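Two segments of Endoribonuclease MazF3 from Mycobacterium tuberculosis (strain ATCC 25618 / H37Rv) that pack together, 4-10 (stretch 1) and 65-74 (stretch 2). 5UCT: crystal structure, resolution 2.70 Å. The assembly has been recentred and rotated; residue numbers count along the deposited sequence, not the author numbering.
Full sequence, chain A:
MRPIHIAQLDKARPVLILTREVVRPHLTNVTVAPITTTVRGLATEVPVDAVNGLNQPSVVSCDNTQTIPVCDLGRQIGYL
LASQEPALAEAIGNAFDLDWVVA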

# COMPACT_ATOMS: atom_id res chain seq x y z
N ILE A 4 -1.36 -16.07 -2.27
CA ILE A 4 0.04 -15.84 -1.90
C ILE A 4 0.90 -16.33 -3.05
O ILE A 4 1.03 -17.55 -3.26
CB ILE A 4 0.42 -16.56 -0.60
CG1 ILE A 4 -0.55 -16.20 0.53
CG2 ILE A 4 1.85 -16.23 -0.21
CD1 ILE A 4 -0.17 -16.82 1.86
N HIS A 5 1.51 -15.41 -3.78
CA HIS A 5 2.40 -15.73 -4.89
C HIS A 5 3.85 -15.49 -4.50
O HIS A 5 4.16 -14.87 -3.47
CB HIS A 5 2.06 -14.90 -6.13
CG HIS A 5 0.71 -15.17 -6.70
ND1 HIS A 5 -0.43 -14.54 -6.25
CD2 HIS A 5 0.31 -16.01 -7.68
CE1 HIS A 5 -1.47 -14.98 -6.93
NE2 HIS A 5 -1.05 -15.87 -7.81
N ILE A 6 4.75 -16.00 -5.33
CA ILE A 6 6.15 -15.58 -5.32
C ILE A 6 6.28 -14.40 -6.27
O ILE A 6 5.71 -14.40 -7.37
CB ILE A 6 7.08 -16.74 -5.74
CG1 ILE A 6 6.94 -17.91 -4.77
CG2 ILE A 6 8.52 -16.28 -5.81
CD1 ILE A 6 7.81 -19.11 -5.12
N ALA A 7 7.01 -13.37 -5.85
CA ALA A 7 7.16 -12.17 -6.66
C ALA A 7 8.62 -11.75 -6.70
O ALA A 7 9.39 -12.03 -5.78
CB ALA A 7 6.29 -11.02 -6.12
N GLN A 8 8.98 -11.05 -7.77
CA GLN A 8 10.33 -10.53 -7.96
C GLN A 8 10.36 -9.08 -7.46
O GLN A 8 10.02 -8.16 -8.21
CB GLN A 8 10.76 -10.63 -9.42
CG GLN A 8 12.21 -10.24 -9.66
CD GLN A 8 13.18 -11.21 -9.01
OE1 GLN A 8 12.92 -12.41 -8.96
NE2 GLN A 8 14.30 -10.69 -8.52
N LEU A 9 10.75 -8.90 -6.20
CA LEU A 9 10.97 -7.56 -5.66
C LEU A 9 12.42 -7.17 -5.90
O LEU A 9 12.91 -7.26 -7.03
CB LEU A 9 10.62 -7.52 -4.17
CG LEU A 9 9.15 -7.33 -3.79
CD1 LEU A 9 8.60 -6.07 -4.44
CD2 LEU A 9 8.30 -8.54 -4.17
N ASP A 10 13.12 -6.73 -4.84
CA ASP A 10 14.57 -6.65 -4.94
C ASP A 10 15.17 -8.03 -5.10
O ASP A 10 16.22 -8.19 -5.75
CB ASP A 10 15.15 -5.95 -3.71
CG ASP A 10 14.68 -6.56 -2.41
OD1 ASP A 10 13.81 -7.46 -2.45
OD2 ASP A 10 15.18 -6.15 -1.34
N THR A 65 4.30 -2.39 1.72
CA THR A 65 3.50 -2.77 0.57
C THR A 65 4.04 -2.10 -0.70
O THR A 65 4.54 -0.97 -0.67
CB THR A 65 2.04 -2.38 0.77
OG1 THR A 65 1.90 -0.97 0.57
CG2 THR A 65 1.58 -2.74 2.18
N GLN A 66 3.95 -2.82 -1.81
CA GLN A 66 4.47 -2.34 -3.08
C GLN A 66 3.50 -2.69 -4.20
O GLN A 66 2.79 -3.70 -4.13
CB GLN A 66 5.85 -2.95 -3.39
CG GLN A 66 6.92 -2.69 -2.33
CD GLN A 66 7.62 -1.36 -2.51
OE1 GLN A 66 7.33 -0.62 -3.45
NE2 GLN A 66 8.56 -1.06 -1.63
N THR A 67 3.47 -1.84 -5.22
CA THR A 67 2.73 -2.11 -6.46
C THR A 67 3.75 -2.50 -7.52
O THR A 67 4.56 -1.67 -7.95
CB THR A 67 1.92 -0.90 -6.90
OG1 THR A 67 0.94 -0.59 -5.90
CG2 THR A 67 1.21 -1.19 -8.21
N ILE A 68 3.72 -3.77 -7.94
CA ILE A 68 4.70 -4.31 -8.88
C ILE A 68 4.00 -4.65 -10.19
O ILE A 68 2.78 -4.83 -10.21
CB ILE A 68 5.41 -5.54 -8.29
CG1 ILE A 68 4.43 -6.72 -8.18
CG2 ILE A 68 6.00 -5.23 -6.93
CD1 ILE A 68 5.09 -8.01 -7.74
N PRO A 69 4.73 -4.73 -11.31
CA PRO A 69 4.10 -5.22 -12.54
C PRO A 69 3.70 -6.68 -12.39
O PRO A 69 4.34 -7.46 -11.67
CB PRO A 69 5.20 -5.05 -13.59
CG PRO A 69 6.16 -4.07 -13.00
CD PRO A 69 6.12 -4.30 -11.53
N VAL A 70 2.62 -7.06 -13.08
CA VAL A 70 2.19 -8.45 -13.08
C VAL A 70 3.25 -9.35 -13.71
O VAL A 70 3.31 -10.55 -13.42
CB VAL A 70 0.82 -8.58 -13.78
CG1 VAL A 70 0.40 -10.04 -13.93
CG2 VAL A 70 -0.25 -7.83 -13.00
N CYS A 71 4.11 -8.78 -14.57
CA CYS A 71 5.21 -9.56 -15.14
C CYS A 71 6.15 -10.09 -14.06
O CYS A 71 6.77 -11.14 -14.24
CB CYS A 71 5.99 -8.72 -16.15
SG CYS A 71 5.16 -8.47 -17.74
N ASP A 72 6.27 -9.37 -12.94
CA ASP A 72 7.10 -9.81 -11.83
C ASP A 72 6.36 -10.74 -10.87
O ASP A 72 6.94 -11.16 -9.86
CB ASP A 72 7.63 -8.60 -11.06
CG ASP A 72 8.45 -7.67 -11.93
OD1 ASP A 72 9.02 -8.14 -12.93
OD2 ASP A 72 8.53 -6.47 -11.60
N LEU A 73 5.10 -11.08 -11.16
CA LEU A 73 4.34 -12.00 -10.32
C LEU A 73 4.56 -13.42 -10.80
O LEU A 73 4.41 -13.71 -12.00
CB LEU A 73 2.85 -11.64 -10.35
CG LEU A 73 2.05 -12.12 -9.14
CD1 LEU A 73 2.53 -11.42 -7.88
CD2 LEU A 73 0.55 -11.90 -9.34
N GLY A 74 4.91 -14.31 -9.88
CA GLY A 74 5.27 -15.67 -10.24
C GLY A 74 4.31 -16.74 -9.76
O GLY A 74 3.09 -16.56 -9.81

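Two backbone hydrogen bonds join the stretches. Gly74 N donates to Ile6 O at 2.6 Å, and Gln8 N donates to Asp72 O at 2.9 Å. The first is shorter but more bent, with an angle of 142° at the hydrogen; the second is straighter, at 162°. Together they bracket Ala7 and Leu73, which form an antiparallel, non-hydrogen-bonded bridge pair with their CA atoms 4.6 Å apart. Asp72 O also receives a CA-H...O contact from Ala7, with Ala7 CA to Asp72 O at 3.4 Å. Its carbonyl therefore meets both the amide of Gln8 and the alpha carbon before it.

Stretch 2 turns just ahead of this pairing. Residues 70-72 form a 3-10 segment, held by bonds from Asp72 N to Pro69 O (3.0 Å) and from Leu73 N to Val70 O (2.9 Å). The turn leads from strand 66-69 into the strand that begins at Leu73. Gly74 suits its place because an ideal CB there would clash with Ile6 O.

The side chains of Ala7 and Leu73 lie on the same face of the sheet. Ala7 CB is 4.2 Å from Leu73 CD1 and 3.6 Å from Ile68 CD1, so the small methyl packs against apolar side chains from both strands of stretch 2. Leu9 extends this contact beyond the paired strand, with Leu9 CD1 3.7 Å from Ile68 CG2. These groups pack by van der Waals contact and shield one another from water.

At the other end, Leu73 covers the His5 ring. Leu73 CD2 sits 4.2 Å from the centroid of the His5 ring, only 10° off the ring normal, a CH-pi contact over the face. His5 CB also approaches Leu73 CD1 at 3.9 Å. In all, the two stretches bury 405 Å² between them.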